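Local coordinates for nicking enzyme (Staphylococcus aureus, PDB 4HT4), which probably nicks one strand of plasmid DNA as the relaxase of the MobA/MobL family that starts conjugative transfer of vancomycin and multidrug resistance, at residues I87-N99 with W172-F185. The protein carries 1 engineered substitution. Sequence-based numbering, arbitrary orientation.
With nucleotides of chain B.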
ATOM      1  N   ILE A  87      -2.749  -6.137   0.108  1.00 57.35           N
ATOM      2  CA  ILE A  87      -4.122  -6.090   0.591  1.00 67.80           C
ATOM      3  C   ILE A  87      -4.264  -6.918   1.862  1.00 61.82           C
ATOM      4  O   ILE A  87      -3.660  -7.984   1.999  1.00 66.84           O
ATOM      5  CB  ILE A  87      -5.151  -6.529  -0.480  1.00 67.53           C
ATOM      6  CG1 ILE A  87      -5.159  -8.047  -0.665  1.00 79.09           C
ATOM      7  CG2 ILE A  87      -4.872  -5.832  -1.801  1.00 58.68           C
ATOM      8  CD1 ILE A  87      -6.287  -8.543  -1.543  1.00 84.27           C
ATOM      9  N   ILE A  88      -5.044  -6.405   2.806  1.00 61.44           N
ATOM     10  CA  ILE A  88      -5.227  -7.074   4.086  1.00 66.73           C
ATOM     11  C   ILE A  88      -6.700  -7.164   4.456  1.00 63.43           C
ATOM     12  O   ILE A  88      -7.468  -6.232   4.218  1.00 67.48           O
ATOM     13  CB  ILE A  88      -4.463  -6.357   5.218  1.00 58.90           C
ATOM     14  CG1 ILE A  88      -4.809  -4.866   5.237  1.00 49.02           C
ATOM     15  CG2 ILE A  88      -2.966  -6.551   5.056  1.00 58.57           C
ATOM     16  CD1 ILE A  88      -4.040  -4.075   6.273  1.00 38.96           C
ATOM     17  N   GLY A  89      -7.086  -8.295   5.034  1.00 59.74           N
ATOM     18  CA  GLY A  89      -8.450  -8.489   5.485  1.00 62.64           C
ATOM     19  C   GLY A  89      -8.685  -7.802   6.815  1.00 61.34           C
ATOM     20  O   GLY A  89      -7.930  -7.997   7.766  1.00 60.83           O
ATOM     21  N   LEU A  90      -9.733  -6.987   6.879  1.00 56.46           N
ATOM     22  CA  LEU A  90     -10.088  -6.295   8.111  1.00 67.87           C
ATOM     23  C   LEU A  90     -11.249  -7.005   8.802  1.00 67.98           C
ATOM     24  O   LEU A  90     -12.174  -7.473   8.139  1.00 66.83           O
ATOM     25  CB  LEU A  90     -10.460  -4.841   7.816  1.00 72.77           C
ATOM     26  CG  LEU A  90      -9.382  -3.982   7.158  1.00 62.17           C
ATOM     27  CD1 LEU A  90      -9.893  -2.569   6.920  1.00 47.02           C
ATOM     28  CD2 LEU A  90      -8.129  -3.961   8.013  1.00 56.77           C
ATOM     29  N   PRO A  91     -11.202  -7.088  10.140  1.00 71.37           N
ATOM     30  CA  PRO A  91     -12.261  -7.723  10.935  1.00 74.91           C
ATOM     31  C   PRO A  91     -13.601  -7.013  10.757  1.00 77.12           C
ATOM     32  O   PRO A  91     -13.699  -5.814  11.019  1.00 79.30           O
ATOM     33  CB  PRO A  91     -11.762  -7.564  12.375  1.00 64.42           C
ATOM     34  CG  PRO A  91     -10.775  -6.445  12.322  1.00 71.68           C
ATOM     35  CD  PRO A  91     -10.124  -6.550  10.986  1.00 72.42           C
ATOM     36  N   ASN A  92     -14.616  -7.754  10.322  1.00 73.88           N
ATOM     37  CA  ASN A  92     -15.912  -7.164   9.998  1.00 79.09           C
ATOM     38  C   ASN A  92     -16.785  -6.842  11.211  1.00 78.00           C
ATOM     39  O   ASN A  92     -17.883  -6.305  11.063  1.00 74.47           O
ATOM     40  CB  ASN A  92     -16.678  -8.051   9.012  1.00 67.17           C
ATOM     41  CG  ASN A  92     -16.945  -9.436   9.560  1.00 74.70           C
ATOM     42  OD1 ASN A  92     -16.273  -9.896  10.483  1.00 89.21           O
ATOM     43  ND2 ASN A  92     -17.931 -10.115   8.985  1.00 86.40           N
ATOM     44  N   GLU A  93     -16.301  -7.163  12.406  1.00 71.50           N
ATOM     45  CA  GLU A  93     -17.016  -6.800  13.625  1.00 81.31           C
ATOM     46  C   GLU A  93     -16.612  -5.408  14.095  1.00 80.59           C
ATOM     47  O   GLU A  93     -17.242  -4.833  14.982  1.00 85.97           O
ATOM     48  CB  GLU A  93     -16.781  -7.825  14.736  1.00 72.76           C
ATOM     49  CG  GLU A  93     -15.330  -8.211  14.942  1.00 66.97           C
ATOM     50  CD  GLU A  93     -14.937  -9.424  14.126  1.00 77.07           C
ATOM     51  OE1 GLU A  93     -15.840 -10.199  13.745  1.00 74.03           O
ATOM     52  OE2 GLU A  93     -13.730  -9.602  13.865  1.00 81.91           O
ATOM     53  N   PHE A  94     -15.557  -4.875  13.490  1.00 78.90           N
ATOM     54  CA  PHE A  94     -15.093  -3.532  13.805  1.00 78.31           C
ATOM     55  C   PHE A  94     -15.982  -2.471  13.172  1.00 82.45           C
ATOM     56  O   PHE A  94     -16.503  -2.654  12.071  1.00 74.28           O
ATOM     57  CB  PHE A  94     -13.660  -3.330  13.311  1.00 69.87           C
ATOM     58  CG  PHE A  94     -12.608  -3.727  14.305  1.00 82.01           C
ATOM     59  CD1 PHE A  94     -12.945  -4.395  15.468  1.00 88.07           C
ATOM     60  CD2 PHE A  94     -11.277  -3.431  14.069  1.00 71.82           C
ATOM     61  CE1 PHE A  94     -11.972  -4.757  16.378  1.00 78.28           C
ATOM     62  CE2 PHE A  94     -10.301  -3.790  14.975  1.00 73.84           C
ATOM     63  CZ  PHE A  94     -10.649  -4.454  16.130  1.00 80.07           C
ATOM     64  N   ASP A  95     -16.145  -1.356  13.876  1.00 88.22           N
ATOM     65  CA  ASP A  95     -16.794  -0.184  13.309  1.00 83.88           C
ATOM     66  C   ASP A  95     -15.779   0.507  12.404  1.00 86.43           C
ATOM     67  O   ASP A  95     -14.575   0.329  12.589  1.00 82.03           O
ATOM     68  CB  ASP A  95     -17.267   0.755  14.421  1.00 82.20           C
ATOM     69  CG  ASP A  95     -16.147   1.167  15.350  1.00 94.22           C
ATOM     70  OD1 ASP A  95     -15.912   0.451  16.346  1.00101.63           O
ATOM     71  OD2 ASP A  95     -15.506   2.207  15.087  1.00 95.10           O
ATOM     72  N   PRO A  96     -16.259   1.273  11.407  1.00 81.82           N
ATOM     73  CA  PRO A  96     -15.383   1.965  10.453  1.00 82.28           C
ATOM     74  C   PRO A  96     -14.259   2.759  11.116  1.00 76.92           C
ATOM     75  O   PRO A  96     -13.112   2.659  10.685  1.00 76.44           O
ATOM     76  CB  PRO A  96     -16.341   2.916   9.738  1.00 75.78           C
ATOM     77  CG  PRO A  96     -17.635   2.209   9.765  1.00 78.41           C
ATOM     78  CD  PRO A  96     -17.682   1.464  11.073  1.00 80.15           C
ATOM     79  N   ASN A  97     -14.589   3.526  12.152  1.00 76.87           N
ATOM     80  CA  ASN A  97     -13.604   4.364  12.830  1.00 83.20           C
ATOM     81  C   ASN A  97     -12.434   3.573  13.411  1.00 79.24           C
ATOM     82  O   ASN A  97     -11.284   4.008  13.334  1.00 76.56           O
ATOM     83  CB  ASN A  97     -14.270   5.204  13.923  1.00 84.46           C
ATOM     84  N   SER A  98     -12.729   2.412  13.987  1.00 87.68           N
ATOM     85  CA  SER A  98     -11.691   1.560  14.558  1.00 87.95           C
ATOM     86  C   SER A  98     -10.997   0.744  13.472  1.00 75.38           C
ATOM     87  O   SER A  98      -9.834   0.370  13.615  1.00 67.51           O
ATOM     88  CB  SER A  98     -12.274   0.637  15.630  1.00 70.20           C
ATOM     89  OG  SER A  98     -13.302  -0.179  15.096  1.00 83.95           O
ATOM     90  N   ASN A  99     -11.717   0.472  12.388  1.00 73.95           N
ATOM     91  CA  ASN A  99     -11.141  -0.235  11.251  1.00 68.36           C
ATOM     92  C   ASN A  99     -10.114   0.626  10.530  1.00 78.01           C
ATOM     93  O   ASN A  99      -9.151   0.116   9.960  1.00 74.30           O
ATOM     94  CB  ASN A  99     -12.234  -0.673  10.277  1.00 67.59           C
ATOM     95  CG  ASN A  99     -12.411  -2.174  10.236  1.00 75.12           C
ATOM     96  OD1 ASN A  99     -11.483  -2.929  10.531  1.00 70.57           O
ATOM     97  ND2 ASN A  99     -13.605  -2.619   9.866  1.00 74.54           N
ATOM     98  N   TRP A 172       1.311  -8.038  10.857  1.00 62.57           N
ATOM     99  CA  TRP A 172      -0.109  -7.789  10.641  1.00 61.10           C
ATOM    100  C   TRP A 172      -0.962  -8.600  11.608  1.00 65.19           C
ATOM    101  O   TRP A 172      -2.041  -8.168  12.011  1.00 62.93           O
ATOM    102  CB  TRP A 172      -0.503  -8.089   9.192  1.00 64.13           C
ATOM    103  CG  TRP A 172      -1.979  -8.027   8.953  1.00 64.80           C
ATOM    104  CD1 TRP A 172      -2.768  -9.022   8.456  1.00 67.67           C
ATOM    105  CD2 TRP A 172      -2.851  -6.920   9.217  1.00 53.92           C
ATOM    106  NE1 TRP A 172      -4.073  -8.602   8.383  1.00 63.11           N
ATOM    107  CE2 TRP A 172      -4.151  -7.314   8.847  1.00 57.25           C
ATOM    108  CE3 TRP A 172      -2.658  -5.631   9.726  1.00 45.67           C
ATOM    109  CZ2 TRP A 172      -5.251  -6.472   8.969  1.00 49.37           C
ATOM    110  CZ3 TRP A 172      -3.752  -4.795   9.847  1.00 55.23           C
ATOM    111  CH2 TRP A 172      -5.032  -5.219   9.471  1.00 50.87           C
ATOM    112  N   GLU A 173      -0.468  -9.776  11.980  1.00 70.74           N
ATOM    113  CA  GLU A 173      -1.138 -10.600  12.973  1.00 63.56           C
ATOM    114  C   GLU A 173      -1.118  -9.906  14.327  1.00 63.83           C
ATOM    115  O   GLU A 173      -2.141  -9.808  15.001  1.00 66.20           O
ATOM    116  CB  GLU A 173      -0.456 -11.963  13.084  1.00 63.76           C
ATOM    117  CG  GLU A 173      -0.910 -12.770  14.285  1.00 66.25           C
ATOM    118  CD  GLU A 173      -0.060 -14.002  14.517  1.00 66.33           C
ATOM    119  OE1 GLU A 173       0.159 -14.764  13.554  1.00 68.63           O
ATOM    120  OE2 GLU A 173       0.393 -14.203  15.663  1.00 68.97           O
ATOM    121  N   ASN A 174       0.059  -9.424  14.716  1.00 63.65           N
ATOM    122  CA  ASN A 174       0.240  -8.782  16.011  1.00 63.73           C
ATOM    123  C   ASN A 174      -0.527  -7.470  16.139  1.00 59.72           C
ATOM    124  O   ASN A 174      -1.154  -7.207  17.163  1.00 81.92           O
ATOM    125  CB  ASN A 174       1.726  -8.551  16.281  1.00 68.62           C
ATOM    126  CG  ASN A 174       2.500  -9.845  16.427  1.00 78.96           C
ATOM    127  OD1 ASN A 174       1.944 -10.934  16.277  1.00 80.69           O
ATOM    128  ND2 ASN A 174       3.791  -9.733  16.713  1.00 70.84           N
ATOM    129  N   VAL A 175      -0.470  -6.649  15.096  1.00 63.64           N
ATOM    130  CA  VAL A 175      -1.166  -5.367  15.096  1.00 72.14           C
ATOM    131  C   VAL A 175      -2.680  -5.564  15.149  1.00 66.16           C
ATOM    132  O   VAL A 175      -3.376  -4.880  15.899  1.00 69.11           O
ATOM    133  CB  VAL A 175      -0.792  -4.515  13.865  1.00 59.77           C
ATOM    134  CG1 VAL A 175      -1.666  -3.273  13.785  1.00 46.70           C
ATOM    135  CG2 VAL A 175       0.676  -4.127  13.922  1.00 40.02           C
ATOM    136  N   GLN A 176      -3.181  -6.508  14.361  1.00 61.87           N
ATOM    137  CA  GLN A 176      -4.611  -6.782  14.318  1.00 67.51           C
ATOM    138  C   GLN A 176      -5.113  -7.344  15.644  1.00 70.68           C
ATOM    139  O   GLN A 176      -6.149  -6.914  16.152  1.00 67.08           O
ATOM    140  CB  GLN A 176      -4.942  -7.747  13.181  1.00 65.14           C
ATOM    141  CG  GLN A 176      -6.422  -8.030  13.031  1.00 71.28           C
ATOM    142  CD  GLN A 176      -6.727  -8.894  11.829  1.00 64.66           C
ATOM    143  OE1 GLN A 176      -5.823  -9.321  11.111  1.00 64.07           O
ATOM    144  NE2 GLN A 176      -8.006  -9.157  11.601  1.00 60.52           N
ATOM    145  N   ASN A 177      -4.376  -8.305  16.196  1.00 71.92           N
ATOM    146  CA  ASN A 177      -4.726  -8.893  17.485  1.00 58.33           C
ATOM    147  C   ASN A 177      -4.723  -7.861  18.606  1.00 65.48           C
ATOM    148  O   ASN A 177      -5.516  -7.947  19.543  1.00 73.99           O
ATOM    149  CB  ASN A 177      -3.780 -10.045  17.831  1.00 51.82           C
ATOM    150  CG  ASN A 177      -4.047 -11.288  17.008  1.00 63.85           C
ATOM    151  OD1 ASN A 177      -5.174 -11.532  16.576  1.00 64.82           O
ATOM    152  ND2 ASN A 177      -3.009 -12.087  16.790  1.00 57.09           N
ATOM    153  N   LYS A 178      -3.827  -6.887  18.499  1.00 60.29           N
ATOM    154  CA  LYS A 178      -3.734  -5.817  19.483  1.00 60.20           C
ATOM    155  C   LYS A 178      -5.000  -4.968  19.481  1.00 66.96           C
ATOM    156  O   LYS A 178      -5.547  -4.651  20.536  1.00 72.63           O
ATOM    157  CB  LYS A 178      -2.516  -4.940  19.199  1.00 67.37           C
ATOM    158  CG  LYS A 178      -2.396  -3.727  20.104  1.00 73.94           C
ATOM    159  CD  LYS A 178      -1.200  -2.875  19.713  1.00 88.32           C
ATOM    160  CE  LYS A 178      -1.112  -1.621  20.563  1.00 90.23           C
ATOM    161  NZ  LYS A 178       0.059  -0.786  20.181  1.00 87.51           N
ATOM    162  N   HIS A 179      -5.462  -4.606  18.289  1.00 75.09           N
ATOM    163  CA  HIS A 179      -6.677  -3.809  18.154  1.00 77.38           C
ATOM    164  C   HIS A 179      -7.919  -4.617  18.500  1.00 68.03           C
ATOM    165  O   HIS A 179      -8.918  -4.065  18.960  1.00 72.74           O
ATOM    166  CB  HIS A 179      -6.791  -3.236  16.741  1.00 71.69           C
ATOM    167  CG  HIS A 179      -5.978  -2.000  16.527  1.00 68.41           C
ATOM    168  ND1 HIS A 179      -6.535  -0.739  16.498  1.00 68.96           N
ATOM    169  CD2 HIS A 179      -4.648  -1.826  16.342  1.00 71.18           C
ATOM    170  CE1 HIS A 179      -5.585   0.156  16.300  1.00 82.48           C
ATOM    171  NE2 HIS A 179      -4.430  -0.477  16.201  1.00 65.92           N
ATOM    172  N   LEU A 180      -7.854  -5.925  18.276  1.00 69.77           N
ATOM    173  CA  LEU A 180      -8.957  -6.811  18.630  1.00 73.60           C
ATOM    174  C   LEU A 180      -9.126  -6.877  20.143  1.00 75.36           C
ATOM    175  O   LEU A 180     -10.243  -6.969  20.649  1.00 73.58           O
ATOM    176  CB  LEU A 180      -8.735  -8.211  18.055  1.00 62.14           C
ATOM    177  CG  LEU A 180      -9.025  -8.398  16.567  1.00 56.23           C
ATOM    178  CD1 LEU A 180      -8.659  -9.805  16.128  1.00 56.30           C
ATOM    179  CD2 LEU A 180     -10.488  -8.113  16.276  1.00 51.47           C
ATOM    180  N   GLU A 181      -8.009  -6.824  20.860  1.00 67.32           N
ATOM    181  CA  GLU A 181      -8.036  -6.843  22.315  1.00 67.74           C
ATOM    182  C   GLU A 181      -8.448  -5.485  22.870  1.00 73.05           C
ATOM    183  O   GLU A 181      -9.188  -5.401  23.851  1.00 83.28           O
ATOM    184  CB  GLU A 181      -6.667  -7.239  22.867  1.00 65.81           C
ATOM    185  CG  GLU A 181      -6.541  -7.096  24.371  1.00 79.12           C
ATOM    186  CD  GLU A 181      -5.205  -7.584  24.886  1.00 92.28           C
ATOM    187  OE1 GLU A 181      -4.562  -8.398  24.190  1.00 94.74           O
ATOM    188  OE2 GLU A 181      -4.798  -7.151  25.984  1.00 97.27           O
ATOM    189  N   LYS A 182      -7.969  -4.423  22.228  1.00 69.41           N
ATOM    190  CA  LYS A 182      -8.219  -3.064  22.691  1.00 67.97           C
ATOM    191  C   LYS A 182      -9.699  -2.696  22.630  1.00 67.89           C
ATOM    192  O   LYS A 182     -10.210  -2.009  23.515  1.00 71.75           O
ATOM    193  CB  LYS A 182      -7.396  -2.063  21.876  1.00 72.01           C
ATOM    194  N   ASN A 183     -10.384  -3.159  21.590  1.00 70.55           N
ATOM    195  CA  ASN A 183     -11.800  -2.850  21.418  1.00 85.12           C
ATOM    196  C   ASN A 183     -12.719  -3.809  22.174  1.00 84.35           C
ATOM    197  O   ASN A 183     -13.939  -3.643  22.173  1.00 72.01           O
ATOM    198  CB  ASN A 183     -12.170  -2.800  19.932  1.00 77.63           C
ATOM    199  CG  ASN A 183     -11.459  -1.682  19.193  1.00 70.87           C
ATOM    200  OD1 ASN A 183     -11.892  -0.530  19.220  1.00 82.06           O
ATOM    201  ND2 ASN A 183     -10.362  -2.019  18.527  1.00 64.37           N
ATOM    202  N   GLY A 184     -12.129  -4.810  22.818  1.00 76.57           N
ATOM    203  CA  GLY A 184     -12.882  -5.710  23.673  1.00 75.36           C
ATOM    204  C   GLY A 184     -13.471  -6.916  22.967  1.00 80.39           C
ATOM    205  O   GLY A 184     -14.673  -7.168  23.051  1.00 85.36           O
ATOM    206  N   PHE A 185     -12.621  -7.665  22.274  1.00 72.91           N
ATOM    207  CA  PHE A 185     -13.049  -8.891  21.610  1.00 63.11           C
ATOM    208  C   PHE A 185     -12.206 -10.069  22.069  1.00 60.21           C
ATOM    209  O   PHE A 185     -10.994  -9.946  22.242  1.00 65.18           O
ATOM    210  CB  PHE A 185     -12.956  -8.747  20.090  1.00 76.72           C
ATOM    211  CG  PHE A 185     -13.910  -7.740  19.519  1.00 76.72           C
ATOM    212  CD1 PHE A 185     -15.222  -8.087  19.255  1.00 73.45           C
ATOM    213  CD2 PHE A 185     -13.494  -6.449  19.244  1.00 73.68           C
ATOM    214  CE1 PHE A 185     -16.106  -7.165  18.730  1.00 69.05           C
ATOM    215  CE2 PHE A 185     -14.374  -5.522  18.719  1.00 72.12           C
ATOM    216  CZ  PHE A 185     -15.681  -5.882  18.462  1.00 67.97           C
TER
ATOM    217  P    DG B  25     -15.135 -18.348   3.948  1.00 86.61           P
ATOM    218  OP1  DG B  25     -15.483 -18.694   5.345  1.00 95.23           O
ATOM    219  OP2  DG B  25     -15.158 -19.395   2.902  1.00 83.47           O
ATOM    220  O5'  DG B  25     -16.082 -17.152   3.472  1.00 74.55           O
ATOM    221  C5'  DG B  25     -16.295 -16.066   4.357  1.00 73.45           C
ATOM    222  C4'  DG B  25     -16.611 -14.795   3.599  1.00 66.89           C
ATOM    223  O4'  DG B  25     -16.805 -13.729   4.562  1.00 75.65           O
ATOM    224  C3'  DG B  25     -15.490 -14.282   2.713  1.00 85.21           C
ATOM    225  O3'  DG B  25     -15.999 -13.267   1.868  1.00 86.49           O
ATOM    226  C2'  DG B  25     -14.597 -13.673   3.781  1.00 82.83           C
ATOM    227  C1'  DG B  25     -15.656 -12.902   4.563  1.00 86.16           C
ATOM    228  N9   DG B  25     -15.304 -12.600   5.946  1.00 87.63           N
ATOM    229  C8   DG B  25     -15.762 -13.244   7.069  1.00 78.91           C
ATOM    230  N7   DG B  25     -15.282 -12.753   8.176  1.00 87.10           N
ATOM    231  C5   DG B  25     -14.453 -11.717   7.763  1.00 77.99           C
ATOM    232  C6   DG B  25     -13.665 -10.826   8.527  1.00 68.45           C
ATOM    233  O6   DG B  25     -13.536 -10.770   9.759  1.00 69.84           O
ATOM    234  N1   DG B  25     -12.980  -9.928   7.711  1.00 82.40           N
ATOM    235  C2   DG B  25     -13.049  -9.899   6.338  1.00 70.31           C
ATOM    236  N2   DG B  25     -12.311  -8.957   5.735  1.00 66.75           N
ATOM    237  N3   DG B  25     -13.785 -10.730   5.610  1.00 69.54           N
ATOM    238  C4   DG B  25     -14.458 -11.610   6.390  1.00 86.52           C
TER
HETATM  239  O   HOH W   1     -10.094  -9.871   9.542  1.00 59.51           O
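Trp172 lays its indole against the end of strand 81-89. Its CG is anti to the backbone N (chi1 172°), which carries the ring out from helix 162-182 to where Ile88 covers one face; Ile88 CD1 makes a CH-pi contact 3.7 Å from the centroid of the Trp172 six-membered ring. Leu90 CD2 and the carbonyl O of Gly89 come to the rim of the same ring, and Gln176 OE1 lies over the opposite face, toward the rim. One turn on, Gln176 runs extended from its helix and brings NE2 to 3.4 Å from Pro91 CD; a water bridges this NE2 to Gly89 O, weakly at both ends.

The helix thus packs beside the central antiparallel sheet, where strand 81-89 leaves it for the type I turn Pro91–Phe94 that leads into helix 96-108. This is the relaxase domain of the nicking enzyme, and the start of this loop also meets DNA: guanine DG25 of chain B donates from N1 to Leu90 O at 2.6 Å, while Asn92 N, within the turn, donates to its O6.

His179 sends its imidazole to Glu105 of helix 96-108, while its CB sits near Phe94 CE2. Leu180 CD2 touches Phe94 CZ at 3.7 Å and reaches Pro91 CB more loosely. Past the helix end, Asn183 N still bonds back to His179 O; Asn183 OD1 approaches Ser98 CB at 3.8 Å. Gly184, with positive phi, completes a Schellman motif and sends the chain to Phe185, whose ring lies obliquely to that of Phe94, planes at 45° and centroids 5.6 Å apart, with Glu93 CG over one face.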